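Local coordinates for protein predicted sugar phosphatases of the HAD superfamily (Cytophaga hutchinsonii, PDB 2HX1) that probably hydrolyses sugar phosphates as a magnesium-binding phosphatase of the HAD superfamily, at residues A[49-60]-A[74-85]; A[138-146]-A[182-191]. All coordinates share one frame; numbering follows the deposited sequence. Where two conformers were deposited one is given.

Interaction 1 (A[49-60]-A[74-85])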
loop_
_atom_site.group_PDB
_atom_site.type_symbol
_atom_site.label_atom_id
_atom_site.label_comp_id
_atom_site.label_asym_id
_atom_site.label_seq_id
_atom_site.Cartn_x
_atom_site.Cartn_y
_atom_site.Cartn_z
ATOM N N TYR A 49 -37.892 -4.402 6.983
ATOM C CA TYR A 49 -36.670 -3.851 6.461
ATOM C C TYR A 49 -35.902 -3.188 7.607
ATOM O O TYR A 49 -36.481 -2.874 8.651
ATOM C CB TYR A 49 -36.981 -2.840 5.338
ATOM C CG TYR A 49 -37.497 -1.562 5.915
ATOM C CD1 TYR A 49 -36.614 -0.608 6.418
ATOM C CD2 TYR A 49 -38.871 -1.331 6.034
ATOM C CE1 TYR A 49 -37.068 0.540 7.014
ATOM C CE2 TYR A 49 -39.354 -0.143 6.629
ATOM C CZ TYR A 49 -38.434 0.782 7.118
ATOM O OH TYR A 49 -38.834 1.952 7.718
ATOM N N TYR A 50 -34.596 -3.023 7.406
ATOM C CA TYR A 50 -33.739 -2.184 8.239
ATOM C C TYR A 50 -32.894 -1.346 7.324
ATOM O O TYR A 50 -32.659 -1.720 6.161
ATOM C CB TYR A 50 -32.792 -2.983 9.113
ATOM C CG TYR A 50 -33.455 -3.763 10.202
ATOM C CD1 TYR A 50 -33.774 -3.167 11.422
ATOM C CD2 TYR A 50 -33.756 -5.110 10.023
ATOM C CE1 TYR A 50 -34.394 -3.911 12.441
ATOM C CE2 TYR A 50 -34.367 -5.835 11.003
ATOM C CZ TYR A 50 -34.687 -5.241 12.209
ATOM O OH TYR A 50 -35.275 -6.008 13.170
ATOM N N ILE A 51 -32.415 -0.232 7.867
ATOM C CA ILE A 51 -31.356 0.543 7.252
ATOM C C ILE A 51 -30.084 0.191 8.011
ATOM O O ILE A 51 -30.075 0.251 9.234
ATOM C CB ILE A 51 -31.667 2.071 7.326
ATOM C CG1 ILE A 51 -32.879 2.388 6.428
ATOM C CG2 ILE A 51 -30.438 2.872 6.965
ATOM C CD1 ILE A 51 -33.450 3.744 6.570
ATOM N N VAL A 52 -29.041 -0.212 7.285
ATOM C CA VAL A 52 -27.776 -0.646 7.864
ATOM C C VAL A 52 -26.745 0.310 7.241
ATOM O O VAL A 52 -26.494 0.277 6.030
ATOM C CB VAL A 52 -27.466 -2.100 7.513
ATOM C CG1 VAL A 52 -26.134 -2.501 8.071
ATOM C CG2 VAL A 52 -28.591 -2.994 8.016
ATOM N N THR A 53 -26.190 1.175 8.081
ATOM C CA THR A 53 -25.424 2.298 7.639
ATOM C C THR A 53 -24.147 2.427 8.463
ATOM O O THR A 53 -24.154 2.161 9.686
ATOM C CB THR A 53 -26.259 3.577 7.783
ATOM O OG1 THR A 53 -25.501 4.714 7.331
ATOM C CG2 THR A 53 -26.691 3.796 9.230
ATOM N N ASN A 54 -23.069 2.806 7.781
ATOM C CA ASN A 54 -21.794 3.150 8.411
ATOM C C ASN A 54 -21.717 4.621 8.868
ATOM O O ASN A 54 -20.654 5.118 9.193
ATOM C CB ASN A 54 -20.626 2.843 7.455
ATOM C CG ASN A 54 -20.332 1.365 7.350
ATOM O OD1 ASN A 54 -21.004 0.542 7.992
ATOM N ND2 ASN A 54 -19.324 1.005 6.531
ATOM N N ASP A 55 -22.839 5.324 8.869
ATOM C CA ASP A 55 -22.904 6.690 9.385
ATOM C C ASP A 55 -23.004 6.682 10.920
ATOM O O ASP A 55 -24.061 6.382 11.434
ATOM C CB ASP A 55 -24.107 7.384 8.750
ATOM C CG ASP A 55 -24.199 8.856 9.095
ATOM O OD1 ASP A 55 -23.520 9.335 10.034
ATOM O OD2 ASP A 55 -24.974 9.532 8.394
ATOM N N ALA A 56 -21.906 6.998 11.627
ATOM C CA ALA A 56 -21.872 7.115 13.095
ATOM C C ALA A 56 -21.750 8.595 13.570
ATOM O O ALA A 56 -21.259 8.875 14.662
ATOM C CB ALA A 56 -20.734 6.277 13.638
ATOM N N SER A 57 -22.210 9.533 12.741
ATOM C CA SER A 57 -22.103 10.964 13.057
ATOM C C SER A 57 -23.298 11.487 13.868
ATOM O O SER A 57 -23.281 12.645 14.231
ATOM C CB SER A 57 -21.991 11.818 11.781
ATOM O OG SER A 57 -23.194 11.758 11.048
ATOM N N ARG A 58 -24.323 10.649 14.061
ATOM C CA ARG A 58 -25.551 10.969 14.790
ATOM C C ARG A 58 -26.071 9.687 15.439
ATOM O O ARG A 58 -25.701 8.596 15.022
ATOM C CB ARG A 58 -26.630 11.475 13.819
ATOM C CG ARG A 58 -26.576 12.953 13.522
ATOM C CD ARG A 58 -27.189 13.321 12.167
ATOM N NE ARG A 58 -26.632 14.597 11.708
ATOM C CZ ARG A 58 -25.565 14.727 10.919
ATOM N NH1 ARG A 58 -24.927 13.664 10.446
ATOM N NH2 ARG A 58 -25.137 15.937 10.582
ATOM N N SER A 59 -26.958 9.823 16.416
ATOM C CA SER A 59 -27.683 8.684 16.980
ATOM C C SER A 59 -28.708 8.162 15.982
ATOM O O SER A 59 -29.099 8.891 15.086
ATOM C CB SER A 59 -28.445 9.098 18.237
ATOM O OG SER A 59 -29.510 10.005 17.952
ATOM N N PRO A 60 -29.160 6.908 16.149
ATOM C CA PRO A 60 -30.261 6.375 15.312
ATOM C C PRO A 60 -31.520 7.248 15.327
ATOM O O PRO A 60 -32.156 7.430 14.289
ATOM C CB PRO A 60 -30.548 5.013 15.931
ATOM C CG PRO A 60 -29.246 4.603 16.526
ATOM C CD PRO A 60 -28.662 5.893 17.096
ATOM N N SER A 74 -42.159 6.836 7.794
ATOM C CA SER A 74 -42.219 5.447 8.218
ATOM C C SER A 74 -40.891 4.918 8.746
ATOM O O SER A 74 -40.876 3.898 9.426
ATOM C CB SER A 74 -42.730 4.556 7.076
ATOM O OG SER A 74 -41.895 4.631 5.934
ATOM N N ILE A 75 -39.782 5.578 8.434
ATOM C CA ILE A 75 -38.480 5.172 8.975
ATOM C C ILE A 75 -38.416 5.582 10.445
ATOM O O ILE A 75 -38.411 6.762 10.765
ATOM C CB ILE A 75 -37.282 5.825 8.236
ATOM C CG1 ILE A 75 -37.429 5.729 6.711
ATOM C CG2 ILE A 75 -35.968 5.181 8.672
ATOM C CD1 ILE A 75 -37.171 4.397 6.134
ATOM N N THR A 76 -38.387 4.592 11.327
ATOM C CA THR A 76 -38.295 4.809 12.760
ATOM C C THR A 76 -36.881 4.458 13.231
ATOM O O THR A 76 -36.153 3.748 12.534
ATOM C CB THR A 76 -39.369 3.947 13.510
ATOM O OG1 THR A 76 -39.295 2.583 13.086
ATOM C CG2 THR A 76 -40.744 4.418 13.181
ATOM N N ALA A 77 -36.496 4.965 14.407
ATOM C CA ALA A 77 -35.149 4.763 14.921
ATOM C C ALA A 77 -34.850 3.290 15.158
ATOM O O ALA A 77 -33.698 2.880 15.090
ATOM C CB ALA A 77 -34.927 5.579 16.216
ATOM N N ASP A 78 -35.873 2.495 15.458
ATOM C CA ASP A 78 -35.687 1.036 15.638
ATOM C C ASP A 78 -35.299 0.317 14.333
ATOM O O ASP A 78 -34.801 -0.815 14.358
ATOM C CB ASP A 78 -36.935 0.378 16.277
ATOM C CG ASP A 78 -38.140 0.384 15.359
ATOM O OD1 ASP A 78 -38.465 1.457 14.836
ATOM O OD2 ASP A 78 -38.763 -0.683 15.147
ATOM N N LYS A 79 -35.513 0.963 13.201
ATOM C CA LYS A 79 -35.200 0.350 11.913
ATOM C C LYS A 79 -33.802 0.724 11.429
ATOM O O LYS A 79 -33.358 0.211 10.405
ATOM C CB LYS A 79 -36.215 0.780 10.862
ATOM C CG LYS A 79 -37.675 0.623 11.282
ATOM C CD LYS A 79 -38.418 -0.512 10.604
ATOM C CE LYS A 79 -39.956 -0.347 10.792
ATOM N NZ LYS A 79 -40.522 1.038 10.480
ATOM N N ILE A 80 -33.134 1.630 12.153
ATOM C CA ILE A 80 -31.811 2.105 11.779
ATOM C C ILE A 80 -30.713 1.445 12.619
ATOM O O ILE A 80 -30.573 1.689 13.825
ATOM C CB ILE A 80 -31.721 3.631 11.861
ATOM C CG1 ILE A 80 -32.862 4.263 11.035
ATOM C CG2 ILE A 80 -30.371 4.116 11.343
ATOM C CD1 ILE A 80 -32.775 5.730 10.832
ATOM N N ILE A 81 -29.936 0.609 11.959
ATOM C CA ILE A 81 -28.794 -0.037 12.579
ATOM C C ILE A 81 -27.540 0.642 12.049
ATOM O O ILE A 81 -27.257 0.596 10.867
ATOM C CB ILE A 81 -28.736 -1.540 12.239
ATOM C CG1 ILE A 81 -30.082 -2.233 12.533
ATOM C CG2 ILE A 81 -27.594 -2.179 13.009
ATOM C CD1 ILE A 81 -30.246 -3.605 11.815
ATOM N N SER A 82 -26.787 1.267 12.936
ATOM C CA SER A 82 -25.705 2.133 12.553
ATOM C C SER A 82 -24.414 1.690 13.211
ATOM O O SER A 82 -24.440 1.187 14.337
ATOM C CB SER A 82 -26.093 3.528 13.071
ATOM O OG SER A 82 -24.990 4.379 13.225
ATOM N N SER A 83 -23.286 1.955 12.569
ATOM C CA SER A 83 -22.004 1.523 13.128
ATOM C C SER A 83 -21.672 2.312 14.396
ATOM O O SER A 83 -20.907 1.840 15.236
ATOM C CB SER A 83 -20.879 1.603 12.104
ATOM O OG SER A 83 -20.614 2.932 11.762
ATOM N N GLY A 84 -22.284 3.479 14.572
ATOM C CA GLY A 84 -22.130 4.218 15.825
ATOM C C GLY A 84 -22.570 3.439 17.054
ATOM O O GLY A 84 -22.050 3.662 18.160
HETATM N N MSE A 85 -23.504 2.506 16.868
HETATM C CA MSE A 85 -23.932 1.645 17.969
HETATM C C MSE A 85 -22.796 0.722 18.419
HETATM O O MSE A 85 -22.643 0.441 19.617
HETATM C CB MSE A 85 -25.151 0.833 17.553
HETATM C CG MSE A 85 -26.395 1.724 17.343
HETATM SE SE MSE A 85 -27.769 0.930 16.217
HETATM C CE MSE A 85 -27.982 -0.831 17.150
HETATM O O HOH W 1 -41.653 1.904 6.120
HETATM O O HOH W 2 -25.063 5.998 15.407
#
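Strands 49-53 and 80-82 are the two parallel strands of a beta-alpha-beta unit in the Rossmann-like HAD core, I51, V52 and T53 pairing with I80, I81 and S82. I51 is held at both ends: its N donates to K79 O at 2.7 Å, and its O accepts from I81 N. T53 N continues the ladder to I81 O, and S83 N closes it on T53 O as helix 83-94 begins. At the strand start, K79 crosses the Y49 ring at about a right angle, with CD over one face, 4.1 Å from the ring centroid; bends at chi2 and chi4 bring NZ to a weak bond with Y49 OH. I81 CD1 packs obliquely 3.6 Å from Y50 CD1, while D78 O lies in the plane of that ring at its edge. I75 CG2 meets I51 CD1 at 3.6 Å. Past the strands, S82 OG stands anti to its own N (chi1 158°) and donates to D55 O at 2.8 Å, approaching from above the carbonyl plane. The same oxygen N-caps the helix by accepting from G84 N at 3.2 Å and takes a proton from a water bound to R58 O. A56 CB packs tightly, 3.3 Å from G84 CA. The T53 side chain lies about 8 Å from the magnesium ion, beside the probable active site. Three bonds on S82 OG thus fix the turn after T53 against the first helical turn.

Interaction 2 (A[138-146]-A[182-191]). With EDO (1,2-ethanediol), chain N.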
loop_
_atom_site.group_PDB
_atom_site.type_symbol
_atom_site.label_atom_id
_atom_site.label_comp_id
_atom_site.label_asym_id
_atom_site.label_seq_id
_atom_site.Cartn_x
_atom_site.Cartn_y
_atom_site.Cartn_z
ATOM N N LEU A 138 -13.023 9.151 15.672
ATOM C CA LEU A 138 -13.259 10.002 14.500
ATOM C C LEU A 138 -14.750 9.903 14.090
ATOM O O LEU A 138 -15.252 8.820 13.796
ATOM C CB LEU A 138 -12.309 9.611 13.353
ATOM C CG LEU A 138 -11.038 10.466 13.236
ATOM C CD1 LEU A 138 -10.373 10.552 14.604
ATOM C CD2 LEU A 138 -10.085 9.910 12.195
ATOM N N LEU A 139 -15.466 11.031 14.146
ATOM C CA LEU A 139 -16.948 11.021 14.040
ATOM C C LEU A 139 -17.494 11.796 12.833
ATOM O O LEU A 139 -18.525 11.409 12.261
ATOM C CB LEU A 139 -17.595 11.603 15.305
ATOM C CG LEU A 139 -17.334 10.880 16.628
ATOM C CD1 LEU A 139 -17.778 11.773 17.746
ATOM C CD2 LEU A 139 -18.084 9.539 16.680
ATOM N N ASP A 140 -16.840 12.902 12.493
ATOM C CA ASP A 140 -17.325 13.801 11.440
ATOM C C ASP A 140 -16.117 14.558 10.848
ATOM O O ASP A 140 -15.192 14.885 11.553
ATOM C CB ASP A 140 -18.367 14.764 12.028
ATOM C CG ASP A 140 -19.246 15.420 10.972
ATOM O OD1 ASP A 140 -18.722 16.180 10.150
ATOM O OD2 ASP A 140 -20.479 15.206 10.975
ATOM N N ASP A 141 -16.122 14.798 9.536
ATOM C CA ASP A 141 -15.060 15.575 8.889
ATOM C C ASP A 141 -15.125 17.069 9.236
ATOM O O ASP A 141 -14.110 17.787 9.163
ATOM C CB ASP A 141 -15.093 15.378 7.371
ATOM C CG ASP A 141 -16.411 15.837 6.758
ATOM O OD1 ASP A 141 -17.409 15.146 7.001
ATOM O OD2 ASP A 141 -16.438 16.866 6.044
ATOM N N GLU A 142 -16.299 17.530 9.656
ATOM C CA GLU A 142 -16.480 18.937 10.023
ATOM C C GLU A 142 -16.344 19.156 11.524
ATOM O O GLU A 142 -16.460 18.221 12.295
ATOM C CB GLU A 142 -17.851 19.431 9.568
ATOM C CG GLU A 142 -17.958 19.522 8.078
ATOM C CD GLU A 142 -19.341 19.943 7.600
ATOM O OE1 GLU A 142 -20.355 19.607 8.264
ATOM O OE2 GLU A 142 -19.407 20.598 6.541
ATOM N N GLY A 143 -16.114 20.406 11.926
ATOM C CA GLY A 143 -16.202 20.792 13.328
ATOM C C GLY A 143 -14.878 21.091 13.968
ATOM O O GLY A 143 -14.820 21.421 15.151
ATOM N N PHE A 144 -13.795 20.984 13.197
ATOM C CA PHE A 144 -12.473 21.236 13.727
ATOM C C PHE A 144 -11.516 21.764 12.669
ATOM O O PHE A 144 -11.746 21.606 11.463
ATOM C CB PHE A 144 -11.908 19.963 14.374
ATOM C CG PHE A 144 -11.744 18.816 13.424
ATOM C CD1 PHE A 144 -12.817 17.974 13.141
ATOM C CD2 PHE A 144 -10.498 18.558 12.850
ATOM C CE1 PHE A 144 -12.676 16.919 12.233
ATOM C CE2 PHE A 144 -10.318 17.518 11.968
ATOM C CZ PHE A 144 -11.423 16.681 11.636
ATOM N N ASN A 145 -10.446 22.405 13.139
ATOM C CA ASN A 145 -9.405 22.950 12.272
ATOM C C ASN A 145 -8.460 21.833 11.944
ATOM O O ASN A 145 -7.784 21.314 12.829
ATOM C CB ASN A 145 -8.621 24.114 12.907
ATOM C CG ASN A 145 -7.532 24.685 11.973
ATOM O OD1 ASN A 145 -6.650 23.954 11.490
ATOM N ND2 ASN A 145 -7.578 26.004 11.737
ATOM N N TRP A 146 -8.394 21.478 10.661
ATOM C CA TRP A 146 -7.629 20.317 10.227
ATOM C C TRP A 146 -6.127 20.483 10.412
ATOM O O TRP A 146 -5.447 19.543 10.755
ATOM C CB TRP A 146 -7.894 19.996 8.750
ATOM C CG TRP A 146 -9.157 19.199 8.453
ATOM C CD1 TRP A 146 -10.270 19.086 9.230
ATOM C CD2 TRP A 146 -9.434 18.470 7.255
ATOM N NE1 TRP A 146 -11.218 18.310 8.602
ATOM C CE2 TRP A 146 -10.730 17.918 7.386
ATOM C CE3 TRP A 146 -8.713 18.219 6.098
ATOM C CZ2 TRP A 146 -11.314 17.134 6.394
ATOM C CZ3 TRP A 146 -9.300 17.439 5.107
ATOM C CH2 TRP A 146 -10.578 16.894 5.270
ATOM N N ILE A 182 -14.086 14.914 1.403
ATOM C CA ILE A 182 -13.412 13.886 2.166
ATOM C C ILE A 182 -14.280 13.574 3.387
ATOM O O ILE A 182 -14.676 14.488 4.120
ATOM C CB ILE A 182 -12.017 14.353 2.583
ATOM C CG1 ILE A 182 -11.159 14.641 1.344
ATOM C CG2 ILE A 182 -11.330 13.317 3.413
ATOM C CD1 ILE A 182 -9.903 15.445 1.650
ATOM N N ALA A 183 -14.581 12.288 3.580
ATOM C CA ALA A 183 -15.441 11.810 4.671
ATOM C C ALA A 183 -14.566 11.436 5.830
ATOM O O ALA A 183 -13.341 11.392 5.701
ATOM C CB ALA A 183 -16.265 10.605 4.254
ATOM N N ILE A 184 -15.190 11.160 6.972
ATOM C CA ILE A 184 -14.434 10.879 8.205
ATOM C C ILE A 184 -13.525 9.628 8.035
ATOM O O ILE A 184 -12.382 9.594 8.519
ATOM C CB ILE A 184 -15.358 10.836 9.437
ATOM C CG1 ILE A 184 -14.535 10.911 10.729
ATOM C CG2 ILE A 184 -16.338 9.598 9.396
ATOM C CD1 ILE A 184 -13.651 12.219 10.884
ATOM N N GLY A 185 -14.008 8.633 7.278
ATOM C CA GLY A 185 -13.198 7.455 6.975
ATOM C C GLY A 185 -11.989 7.823 6.177
ATOM O O GLY A 185 -10.923 7.219 6.313
ATOM N N GLY A 186 -12.147 8.823 5.330
ATOM C CA GLY A 186 -11.047 9.327 4.511
ATOM C C GLY A 186 -10.045 10.072 5.355
ATOM O O GLY A 186 -8.857 9.959 5.140
ATOM N N VAL A 187 -10.524 10.826 6.333
ATOM C CA VAL A 187 -9.631 11.463 7.291
ATOM C C VAL A 187 -8.780 10.414 8.032
ATOM O O VAL A 187 -7.587 10.616 8.236
ATOM C CB VAL A 187 -10.414 12.349 8.286
ATOM C CG1 VAL A 187 -9.505 12.889 9.425
ATOM C CG2 VAL A 187 -11.053 13.484 7.547
ATOM N N ALA A 188 -9.398 9.311 8.460
ATOM C CA ALA A 188 -8.656 8.220 9.081
ATOM C C ALA A 188 -7.634 7.685 8.093
ATOM O O ALA A 188 -6.489 7.480 8.460
ATOM C CB ALA A 188 -9.620 7.098 9.547
ATOM N N THR A 189 -8.052 7.461 6.842
ATOM C CA THR A 189 -7.159 6.955 5.806
ATOM C C THR A 189 -5.915 7.849 5.654
ATOM O O THR A 189 -4.790 7.350 5.504
ATOM C CB THR A 189 -7.904 6.821 4.450
ATOM O OG1 THR A 189 -8.918 5.810 4.557
ATOM C CG2 THR A 189 -6.949 6.455 3.331
HETATM N N MSE A 190 -6.134 9.168 5.688
HETATM C CA MSE A 190 -5.059 10.150 5.560
HETATM C C MSE A 190 -4.133 10.091 6.728
HETATM O O MSE A 190 -2.923 10.164 6.565
HETATM C CB MSE A 190 -5.644 11.545 5.499
HETATM C CG MSE A 190 -6.329 11.823 4.184
HETATM SE SE MSE A 190 -7.145 13.595 4.097
HETATM C CE MSE A 190 -7.307 14.152 5.849
ATOM N N ILE A 191 -4.696 10.011 7.928
ATOM C CA ILE A 191 -3.886 9.860 9.127
ATOM C C ILE A 191 -3.036 8.590 9.029
ATOM O O ILE A 191 -1.823 8.577 9.309
ATOM C CB ILE A 191 -4.764 9.810 10.375
ATOM C CG1 ILE A 191 -5.443 11.182 10.617
ATOM C CG2 ILE A 191 -3.911 9.429 11.596
ATOM C CD1 ILE A 191 -6.649 11.118 11.635
HETATM C C1 EDO N . -22.073 17.534 6.505
HETATM O O1 EDO N . -21.417 17.125 5.295
HETATM C C2 EDO N . -21.617 16.653 7.656
HETATM O O2 EDO N . -20.359 16.015 7.358
HETATM O O HOH W 3 -14.370 17.151 4.185
HETATM O O HOH W 4 -17.954 12.275 7.134
#
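I184 and L138 form the first shell: I184 CG1 lies 3.7 Å from L138 CB, and CD1 runs on to 3.2 Å from D140 O, against the backbone of the loop. Because CG1 is anti to the I184 backbone N (chi1 -165°), the ethyl branch can reach that far. L138 CD2 meets I191 CD1 tip to tip and also rests on A188, where helix 184-195 passes. At the other end of the loop, the far rim of the W146 indole packs on I182, V187 and M190: CH2 is 4.0 Å from I182 CD1, CZ2 is 3.8 Å from V187 CG2, and M190 approaches obliquely through a Met-aromatic contact. What sets the indole is a bond from NE1 to D141 O at 3.0 Å, lying in both the carbonyl plane and the ring plane. F147 of the second subunit stacks edge-to-face on W146. D141 is positioned in turn by Y173 OH, which bonds OD2. No direct hydrogen bond joins the segments; the polar link runs through two waters, from the D141 carboxylate to I182 O and I184 N. Because I184 N lies in the first turn of the helix, that carboxylate probably gains from the positive end of the helix dipole.

From the N terminus, the first segment met is 49-60, on strand 48-53, and interaction 1 closes the loop of helix 60-69 by returning the chain to strand 80-82 at the outer side of the six-stranded core sheet. The chain then builds the separate five-stranded sheet, and interaction 2 closes a longer loop, joining the turn after strand 133-138 to helix 184-195. The two are in series, neither nested nor crossed, with centres about 20 Å apart. They nevertheless touch, S57 CB lying 3.5 Å from L139 O, so the loop after strand 49-53 abuts the second sheet's domain, probably the cap. Bound HEPES lies near D55 and A183, consistent with a cleft between core and cap.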